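Tungstate ABC transporter, periplasmic tungstate-binding protein (Geobacter sulfurreducens, PDB 3LR1) probably binds tungstate in the periplasm and delivers it to the membrane components of an ABC importer. Local coordinates at residues G75-D80 with V212-A217; N93-I98 with R165-T170; L110-G115 with G144-E149. All blocks are in the same frame, centred on the assembly; numbering follows the deposited sequence.

Contact 1 of 3, residues G75-D80 with V212-A217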
loop_
_atom_site.group_PDB
_atom_site.type_symbol
_atom_site.label_atom_id
_atom_site.label_comp_id
_atom_site.label_asym_id
_atom_site.label_seq_id
_atom_site.Cartn_x
_atom_site.Cartn_y
_atom_site.Cartn_z
ATOM N N GLY A 75 4.804 18.446 0.525
ATOM C CA GLY A 75 4.062 17.847 1.582
ATOM C C GLY A 75 4.531 18.365 2.938
ATOM O O GLY A 75 5.752 18.526 3.234
ATOM N N VAL A 76 3.578 18.548 3.810
ATOM C CA VAL A 76 3.880 19.042 5.123
ATOM C C VAL A 76 3.144 18.246 6.189
ATOM O O VAL A 76 2.081 17.637 5.946
ATOM C CB VAL A 76 3.600 20.549 5.219
ATOM C CG1 VAL A 76 4.702 21.383 4.444
ATOM C CG2 VAL A 76 2.205 20.834 4.736
ATOM N N ASN A 77 3.770 18.190 7.368
ATOM C CA ASN A 77 3.180 17.563 8.550
ATOM C C ASN A 77 2.831 16.071 8.363
ATOM O O ASN A 77 1.735 15.550 8.814
ATOM C CB ASN A 77 1.982 18.405 9.016
ATOM C CG ASN A 77 2.385 19.824 9.560
ATOM O OD1 ASN A 77 1.676 20.803 9.339
ATOM N ND2 ASN A 77 3.510 19.925 10.210
ATOM N N ARG A 78 3.748 15.374 7.686
ATOM C CA ARG A 78 3.666 13.931 7.477
ATOM C C ARG A 78 3.518 13.185 8.795
ATOM O O ARG A 78 4.283 13.425 9.752
ATOM C CB ARG A 78 4.912 13.355 6.789
ATOM C CG ARG A 78 4.810 11.872 6.443
ATOM C CD ARG A 78 6.156 11.164 6.186
ATOM N NE ARG A 78 6.029 9.736 5.901
ATOM C CZ ARG A 78 5.781 8.778 6.808
ATOM N NH1 ARG A 78 5.627 9.054 8.109
ATOM N NH2 ARG A 78 5.686 7.516 6.421
ATOM N N LYS A 79 2.558 12.279 8.834
ATOM C CA LYS A 79 2.408 11.390 9.972
ATOM C C LYS A 79 2.347 9.945 9.535
ATOM O O LYS A 79 1.731 9.603 8.518
ATOM C CB LYS A 79 1.174 11.780 10.801
ATOM C CG LYS A 79 1.315 13.065 11.602
ATOM C CD LYS A 79 1.766 12.785 13.037
ATOM C CE LYS A 79 0.682 12.014 13.915
ATOM N NZ LYS A 79 1.214 11.067 15.045
ATOM N N ASP A 80 2.977 9.078 10.313
ATOM C CA ASP A 80 2.886 7.657 10.123
ATOM C C ASP A 80 1.507 7.216 10.503
ATOM O O ASP A 80 0.963 7.619 11.564
ATOM C CB ASP A 80 3.831 6.870 11.088
ATOM C CG ASP A 80 5.301 6.840 10.639
ATOM O OD1 ASP A 80 5.613 7.088 9.466
ATOM O OD2 ASP A 80 6.168 6.506 11.497
ATOM N N VAL A 212 -5.263 24.913 -1.930
ATOM C CA VAL A 212 -5.466 23.627 -1.325
ATOM C C VAL A 212 -6.268 23.782 0.024
ATOM O O VAL A 212 -6.203 24.865 0.699
ATOM C CB VAL A 212 -4.088 23.074 -1.140
ATOM C CG1 VAL A 212 -3.803 22.714 0.205
ATOM C CG2 VAL A 212 -3.676 22.171 -2.377
ATOM N N LYS A 213 -7.015 22.754 0.383
ATOM C CA LYS A 213 -7.888 22.733 1.592
ATOM C C LYS A 213 -7.019 22.279 2.800
ATOM O O LYS A 213 -7.136 21.157 3.292
ATOM C CB LYS A 213 -9.054 21.735 1.389
ATOM C CG LYS A 213 -10.068 22.039 0.216
ATOM C CD LYS A 213 -11.347 22.661 0.747
ATOM C CE LYS A 213 -12.300 23.149 -0.369
ATOM N NZ LYS A 213 -12.061 22.485 -1.640
ATOM N N TYR A 214 -6.091 23.118 3.227
ATOM C CA TYR A 214 -5.051 22.683 4.189
ATOM C C TYR A 214 -5.606 22.457 5.592
ATOM O O TYR A 214 -5.238 21.521 6.297
ATOM C CB TYR A 214 -3.899 23.679 4.228
ATOM C CG TYR A 214 -2.907 23.442 5.318
ATOM C CD1 TYR A 214 -1.855 22.533 5.161
ATOM C CD2 TYR A 214 -3.013 24.121 6.534
ATOM C CE1 TYR A 214 -0.915 22.341 6.194
ATOM C CE2 TYR A 214 -2.071 23.937 7.554
ATOM C CZ TYR A 214 -1.029 23.052 7.364
ATOM O OH TYR A 214 -0.126 22.822 8.376
ATOM N N ASP A 215 -6.462 23.363 6.001
ATOM C CA ASP A 215 -7.004 23.308 7.343
ATOM C C ASP A 215 -7.839 22.014 7.457
ATOM O O ASP A 215 -7.731 21.265 8.451
ATOM C CB ASP A 215 -7.766 24.626 7.673
ATOM C CG ASP A 215 -6.825 25.908 7.687
ATOM O OD1 ASP A 215 -5.714 25.883 8.268
ATOM O OD2 ASP A 215 -7.195 26.977 7.144
ATOM N N LEU A 216 -8.601 21.692 6.403
ATOM C CA LEU A 216 -9.379 20.475 6.388
ATOM C C LEU A 216 -8.458 19.230 6.277
ATOM O O LEU A 216 -8.671 18.192 6.947
ATOM C CB LEU A 216 -10.340 20.516 5.227
ATOM C CG LEU A 216 -11.653 19.756 5.194
ATOM C CD1 LEU A 216 -12.410 19.793 6.598
ATOM C CD2 LEU A 216 -12.597 20.353 4.115
ATOM N N ALA A 217 -7.394 19.355 5.463
ATOM C CA ALA A 217 -6.364 18.277 5.406
ATOM C C ALA A 217 -5.789 17.988 6.789
ATOM O O ALA A 217 -5.632 16.828 7.184
ATOM C CB ALA A 217 -5.261 18.586 4.393
#

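Contact 2 of 3, residues N93-I98 with R165-T170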
loop_
_atom_site.group_PDB
_atom_site.type_symbol
_atom_site.label_atom_id
_atom_site.label_comp_id
_atom_site.label_asym_id
_atom_site.label_seq_id
_atom_site.Cartn_x
_atom_site.Cartn_y
_atom_site.Cartn_z
ATOM N N ASN A 93 -1.157 -25.931 -2.407
ATOM C CA ASN A 93 -0.293 -27.088 -2.282
ATOM C C ASN A 93 1.203 -26.759 -2.250
ATOM O O ASN A 93 2.032 -27.622 -2.312
ATOM C CB ASN A 93 -0.633 -28.112 -3.371
ATOM C CG ASN A 93 0.065 -27.853 -4.632
ATOM O OD1 ASN A 93 0.522 -28.754 -5.277
ATOM N ND2 ASN A 93 0.173 -26.624 -4.985
ATOM N N ASP A 94 1.513 -25.479 -2.181
ATOM C CA ASP A 94 2.801 -24.968 -1.812
ATOM C C ASP A 94 3.945 -25.836 -2.267
ATOM O O ASP A 94 4.572 -26.439 -1.466
ATOM C CB ASP A 94 2.812 -24.809 -0.290
ATOM C CG ASP A 94 4.084 -24.229 0.236
ATOM O OD1 ASP A 94 4.876 -23.723 -0.509
ATOM O OD2 ASP A 94 4.291 -24.331 1.414
ATOM N N PRO A 95 4.222 -25.869 -3.558
ATOM C CA PRO A 95 5.257 -26.770 -4.097
ATOM C C PRO A 95 6.660 -26.446 -3.607
ATOM O O PRO A 95 7.511 -27.359 -3.510
ATOM C CB PRO A 95 5.194 -26.531 -5.606
ATOM C CG PRO A 95 3.924 -25.870 -5.863
ATOM C CD PRO A 95 3.468 -25.196 -4.638
ATOM N N ALA A 96 6.907 -25.167 -3.331
ATOM C CA ALA A 96 8.193 -24.741 -2.825
ATOM C C ALA A 96 8.346 -25.010 -1.310
ATOM O O ALA A 96 9.429 -24.891 -0.756
ATOM C CB ALA A 96 8.424 -23.262 -3.171
ATOM N N GLY A 97 7.252 -25.380 -0.648
ATOM C CA GLY A 97 7.273 -25.680 0.775
ATOM C C GLY A 97 7.599 -24.476 1.616
ATOM O O GLY A 97 8.291 -24.572 2.637
ATOM N N ILE A 98 7.081 -23.322 1.226
ATOM C CA ILE A 98 7.399 -22.101 1.967
ATOM C C ILE A 98 6.693 -22.032 3.312
ATOM O O ILE A 98 7.142 -21.246 4.166
ATOM C CB ILE A 98 7.251 -20.761 1.176
ATOM C CG1 ILE A 98 5.817 -20.335 1.015
ATOM C CG2 ILE A 98 8.007 -20.776 -0.151
ATOM C CD1 ILE A 98 5.691 -18.916 0.514
ATOM N N ARG A 165 -0.290 -19.763 -11.067
ATOM C CA ARG A 165 -0.035 -20.582 -9.879
ATOM C C ARG A 165 1.334 -20.285 -9.283
ATOM O O ARG A 165 2.153 -21.197 -8.991
ATOM C CB ARG A 165 -0.238 -22.050 -10.236
ATOM C CG ARG A 165 -1.732 -22.295 -10.340
ATOM C CD ARG A 165 -1.963 -23.048 -11.502
ATOM N NE ARG A 165 -1.080 -24.217 -11.466
ATOM C CZ ARG A 165 -0.561 -24.820 -12.538
ATOM N NH1 ARG A 165 -0.831 -24.368 -13.766
ATOM N NH2 ARG A 165 0.232 -25.874 -12.355
ATOM N N ALA A 166 1.552 -18.986 -9.128
ATOM C CA ALA A 166 2.818 -18.408 -8.675
ATOM C C ALA A 166 2.646 -17.949 -7.235
ATOM O O ALA A 166 1.522 -17.929 -6.675
ATOM C CB ALA A 166 3.264 -17.212 -9.593
ATOM N N TYR A 167 3.795 -17.647 -6.619
ATOM C CA TYR A 167 3.843 -16.980 -5.356
ATOM C C TYR A 167 3.992 -15.475 -5.606
ATOM O O TYR A 167 4.455 -15.039 -6.648
ATOM C CB TYR A 167 5.038 -17.477 -4.549
ATOM C CG TYR A 167 5.026 -18.925 -4.181
ATOM C CD1 TYR A 167 4.653 -19.321 -2.897
ATOM C CD2 TYR A 167 5.484 -19.910 -5.057
ATOM C CE1 TYR A 167 4.677 -20.657 -2.523
ATOM C CE2 TYR A 167 5.508 -21.260 -4.666
ATOM C CZ TYR A 167 5.112 -21.617 -3.401
ATOM O OH TYR A 167 5.149 -22.967 -2.985
ATOM N N THR A 168 3.566 -14.688 -4.637
ATOM C CA THR A 168 3.767 -13.270 -4.659
ATOM C C THR A 168 3.755 -12.723 -3.232
ATOM O O THR A 168 3.093 -13.313 -2.327
ATOM C CB THR A 168 2.721 -12.536 -5.586
ATOM O OG1 THR A 168 3.194 -11.190 -5.810
ATOM C CG2 THR A 168 1.313 -12.489 -4.976
ATOM N N LEU A 169 4.471 -11.609 -3.046
ATOM C CA LEU A 169 4.467 -10.837 -1.847
ATOM C C LEU A 169 3.337 -9.824 -1.999
ATOM O O LEU A 169 3.265 -9.104 -3.004
ATOM C CB LEU A 169 5.813 -10.134 -1.636
ATOM C CG LEU A 169 5.925 -9.298 -0.387
ATOM C CD1 LEU A 169 6.153 -10.226 0.896
ATOM C CD2 LEU A 169 7.046 -8.234 -0.566
ATOM N N THR A 170 2.405 -9.844 -1.044
ATOM C CA THR A 170 1.237 -8.966 -1.077
ATOM C C THR A 170 0.984 -8.338 0.277
ATOM O O THR A 170 1.271 -8.926 1.302
ATOM C CB THR A 170 -0.073 -9.712 -1.584
ATOM O OG1 THR A 170 -1.162 -8.778 -1.676
ATOM C CG2 THR A 170 -0.503 -10.850 -0.666
#

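Contact 3 of 3, residues L110-G115 with G144-E149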
loop_
_atom_site.group_PDB
_atom_site.type_symbol
_atom_site.label_atom_id
_atom_site.label_comp_id
_atom_site.label_asym_id
_atom_site.label_seq_id
_atom_site.Cartn_x
_atom_site.Cartn_y
_atom_site.Cartn_z
ATOM N N LEU A 110 13.959 -19.916 -0.570
ATOM C CA LEU A 110 13.338 -21.204 -0.979
ATOM C C LEU A 110 12.744 -21.102 -2.387
ATOM O O LEU A 110 12.919 -22.031 -3.194
ATOM C CB LEU A 110 12.237 -21.661 -0.005
ATOM C CG LEU A 110 12.315 -22.783 1.039
ATOM C CD1 LEU A 110 13.697 -23.384 1.252
ATOM C CD2 LEU A 110 11.728 -22.357 2.394
ATOM N N LEU A 111 12.049 -20.004 -2.680
ATOM C CA LEU A 111 11.481 -19.766 -4.033
ATOM C C LEU A 111 12.557 -19.675 -5.105
ATOM O O LEU A 111 12.492 -20.380 -6.119
ATOM C CB LEU A 111 10.590 -18.486 -4.096
ATOM C CG LEU A 111 9.322 -18.604 -3.252
ATOM C CD1 LEU A 111 8.466 -17.338 -3.248
ATOM C CD2 LEU A 111 8.497 -19.773 -3.756
ATOM N N ALA A 112 13.550 -18.825 -4.885
ATOM C CA ALA A 112 14.624 -18.663 -5.846
ATOM C C ALA A 112 15.373 -19.986 -6.086
ATOM O O ALA A 112 15.723 -20.286 -7.218
ATOM C CB ALA A 112 15.589 -17.592 -5.396
ATOM N N THR A 113 15.590 -20.766 -5.033
ATOM C CA THR A 113 16.335 -22.040 -5.119
ATOM C C THR A 113 15.542 -23.122 -5.826
ATOM O O THR A 113 16.087 -23.882 -6.660
ATOM C CB THR A 113 16.726 -22.557 -3.707
ATOM O OG1 THR A 113 17.518 -21.565 -3.049
ATOM C CG2 THR A 113 17.554 -23.868 -3.787
ATOM N N LYS A 114 14.270 -23.230 -5.495
ATOM C CA LYS A 114 13.382 -24.153 -6.188
ATOM C C LYS A 114 13.074 -23.678 -7.647
ATOM O O LYS A 114 12.643 -24.471 -8.482
ATOM C CB LYS A 114 12.079 -24.322 -5.361
ATOM C CG LYS A 114 11.016 -25.287 -5.939
ATOM C CD LYS A 114 11.319 -26.733 -5.645
ATOM C CE LYS A 114 10.296 -27.681 -6.319
ATOM N NZ LYS A 114 10.925 -28.636 -7.308
ATOM N N GLY A 115 13.315 -22.402 -7.954
ATOM C CA GLY A 115 12.922 -21.844 -9.218
ATOM C C GLY A 115 11.405 -21.749 -9.383
ATOM O O GLY A 115 10.918 -21.873 -10.510
ATOM N N GLY A 144 16.249 -14.967 -13.254
ATOM C CA GLY A 144 15.831 -16.301 -13.646
ATOM C C GLY A 144 14.848 -16.186 -14.774
ATOM O O GLY A 144 14.906 -15.240 -15.583
ATOM N N ASN A 145 13.963 -17.158 -14.865
ATOM C CA ASN A 145 12.741 -16.939 -15.598
ATOM C C ASN A 145 11.610 -16.849 -14.634
ATOM O O ASN A 145 10.612 -16.177 -14.882
ATOM C CB ASN A 145 12.461 -18.085 -16.546
ATOM C CG ASN A 145 11.196 -17.855 -17.341
ATOM O OD1 ASN A 145 10.231 -18.594 -17.189
ATOM N ND2 ASN A 145 11.178 -16.794 -18.147
ATOM N N TRP A 146 11.772 -17.603 -13.556
ATOM C CA TRP A 146 10.795 -17.704 -12.485
ATOM C C TRP A 146 10.465 -16.297 -11.929
ATOM O O TRP A 146 9.367 -16.078 -11.480
ATOM C CB TRP A 146 11.321 -18.688 -11.407
ATOM C CG TRP A 146 12.571 -18.180 -10.801
ATOM C CD1 TRP A 146 13.846 -18.396 -11.244
ATOM C CD2 TRP A 146 12.676 -17.307 -9.679
ATOM N NE1 TRP A 146 14.732 -17.715 -10.457
ATOM C CE2 TRP A 146 14.039 -17.057 -9.471
ATOM C CE3 TRP A 146 11.748 -16.743 -8.808
ATOM C CZ2 TRP A 146 14.494 -16.227 -8.449
ATOM C CZ3 TRP A 146 12.199 -15.933 -7.797
ATOM C CH2 TRP A 146 13.556 -15.681 -7.623
ATOM N N TYR A 147 11.417 -15.360 -11.984
ATOM C CA TYR A 147 11.242 -14.008 -11.412
ATOM C C TYR A 147 10.595 -13.048 -12.388
ATOM O O TYR A 147 11.254 -12.583 -13.321
ATOM C CB TYR A 147 12.598 -13.439 -11.034
ATOM C CG TYR A 147 12.447 -12.144 -10.329
ATOM C CD1 TYR A 147 11.828 -12.104 -9.076
ATOM C CD2 TYR A 147 12.861 -10.963 -10.891
ATOM C CE1 TYR A 147 11.655 -10.947 -8.413
ATOM C CE2 TYR A 147 12.684 -9.765 -10.187
ATOM C CZ TYR A 147 12.068 -9.789 -8.943
ATOM O OH TYR A 147 11.871 -8.642 -8.194
ATOM N N VAL A 148 9.306 -12.765 -12.201
ATOM C CA VAL A 148 8.563 -11.912 -13.141
ATOM C C VAL A 148 8.343 -10.521 -12.606
ATOM O O VAL A 148 7.961 -10.363 -11.441
ATOM C CB VAL A 148 7.168 -12.459 -13.395
ATOM C CG1 VAL A 148 6.483 -11.611 -14.490
ATOM C CG2 VAL A 148 7.240 -13.938 -13.740
ATOM N N GLU A 149 8.526 -9.509 -13.433
ATOM C CA GLU A 149 8.305 -8.141 -12.971
ATOM C C GLU A 149 7.074 -7.586 -13.665
ATOM O O GLU A 149 7.137 -7.262 -14.828
ATOM C CB GLU A 149 9.537 -7.297 -13.289
ATOM C CG GLU A 149 10.856 -7.903 -12.794
ATOM C CD GLU A 149 11.973 -6.913 -12.906
ATOM O OE1 GLU A 149 12.416 -6.656 -14.051
ATOM O OE2 GLU A 149 12.378 -6.366 -11.860
#

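Contact 1 of 3, residues G75-D80 with V212-A217
Val76 and Asn77 face Tyr214 across widely spaced backbones: the closest CA pair, Val76 and Tyr214, is 9.7 Å apart, so side chains alone bridge the gap. On one side the chain turns a corner at Asn77, which has left-handed backbone angles, between short strand 75-76 and the start of strand 78-90. On the other, Lys213 is the N-cap of helix 214-224 and the centre of an inverse gamma turn, and the bond from Ala217 N to Lys213 O closes the first helical turn. Tyr214, in that turn, has CG anti to its backbone N (chi1 171°), which carries the ring out toward the corner. Both partners meet the ring at its edge, near its plane. Val76 CG2 packs against Tyr214 CE1 at 3.8 Å, a purely apolar touch. Beside it, Tyr214 OH donates to Asn77 OD1 at 2.9 Å, arriving nearly along the C=O axis, with the amide turned 43° from the ring plane. A phenylalanine in place of Tyr214 would probably leave Asn77 OD1 without this donor and its amide more able to turn. Beyond the corner, Arg78 forms a salt bridge with Glu66, and Asp80 forms one with Arg63. The tyrosine also touches Ala203 and Pro206, and Val76 is hydrogen-bonded through its backbone to Ala203 of strand 197-204. With 94 Å² buried and no fully buried residue taking part, this is a small surface contact, joining the start of helix 214-224 to the strand corner beside strand 197-204, in an alpha/beta lobe of the periplasmic binding protein fold.

Contact 2 of 3, residues N93-I98 with R165-T170
The Tyr167 ring meets Asp94 at its edge, where OD1 lies in the ring plane, while Pro95 CD, Ala96 CB and Ile98 CD1 approach obliquely. The four partners belong to or directly follow a type I beta turn, Asp94 to Gly97, after strand 78-90; Tyr167 comes from strand 167-171 of the same sheet. Its hydroxyl lies within the turn and works both ways: Tyr167 OH donates to Asp94 OD1 at 2.6 Å and accepts from Ala96 N at 2.8 Å, the latter with an N-H...O angle of 154°. The carboxylate stands 74° from the ring plane. Asp94 CG is anti to the backbone N (chi1 -178°), which sends the carboxylate toward the backbone N of Ile98. Ile98 CD1 packs on Tyr167 CD1 at 3.6 Å and Ala96 CB on Tyr167 CZ at 3.7 Å, so the buried ring has apolar cover while its oxygen is satisfied. Leu188 of strand 186-190 also touches Asp94, Ile98 and Tyr167. Asp94 OD1 uses both lone pairs: the anti one takes the tyrosine hydroxyl, the syn one the backbone N of Ile98 at 2.8 Å.

Contact 3 of 3, residues L110-G115 with G144-E149
The Schellman motif that ends helix 104-114 has Gly115 as its C-prime residue, and the indole of Trp146 packs against this helix end. Gly115 has positive phi, its N reaching back weakly to Ala112 O while Ala116 N bonds to Leu111 O. Trp146 lies just before strand 147-149, and its CA is 5.7 Å from that of Gly115, close enough for backbone atoms to meet the ring directly. Ala112 CA sits over the six-membered ring, 3.8 Å from its centroid and 24° off the normal, a CH-pi contact. Ala112 CB reaches Trp146 CZ2 at 3.5 Å, toward the rim of the benzene part. Gly115 CA covers the same face nearer the pyrrole end, 4.0 Å from Trp146 CG, and Gly115 O rests 3.3 Å from Trp146 CB. A chi1 of 63° places Trp146 CG between the backbone N and the carbonyl carbon and turns one indole face to Ala112 and Gly115. On the opposite face Tyr147 CB lies 3.9 Å above the plane, displaced toward the ring's rim. Gly144 lies so close that a CB there would collide with Trp146 NE1. Phe118 of strand 118-120 also touches the tryptophan, and Trp135 touches Ala112. The segments share no hydrogen bond: the 176 Å² is held by dispersion and the CH-pi contact, implying shape fit of small residues against a broad aromatic face rather than polar matching.

Contacts 2 and 3 are neighbours, with centres 11 Å apart, on one side of the chain's centre; contact 1 lies on the other, about 40 Å from either, centre to centre. Leu111 joins the two neighbours: its CD2 packs on Tyr167 CD2 at 3.3 Å, and it also touches Ala96 and Ile98. Along the chain, contact 1 spans the longest interval, contact 2 falls within it, and contact 3 within contact 2. All three reach the mixed sheet, in which strands 78-90 and 167-171 are neighbours. This spacing is consistent with the two-lobed architecture of periplasmic binding proteins, where the ligand is probably held between lobes.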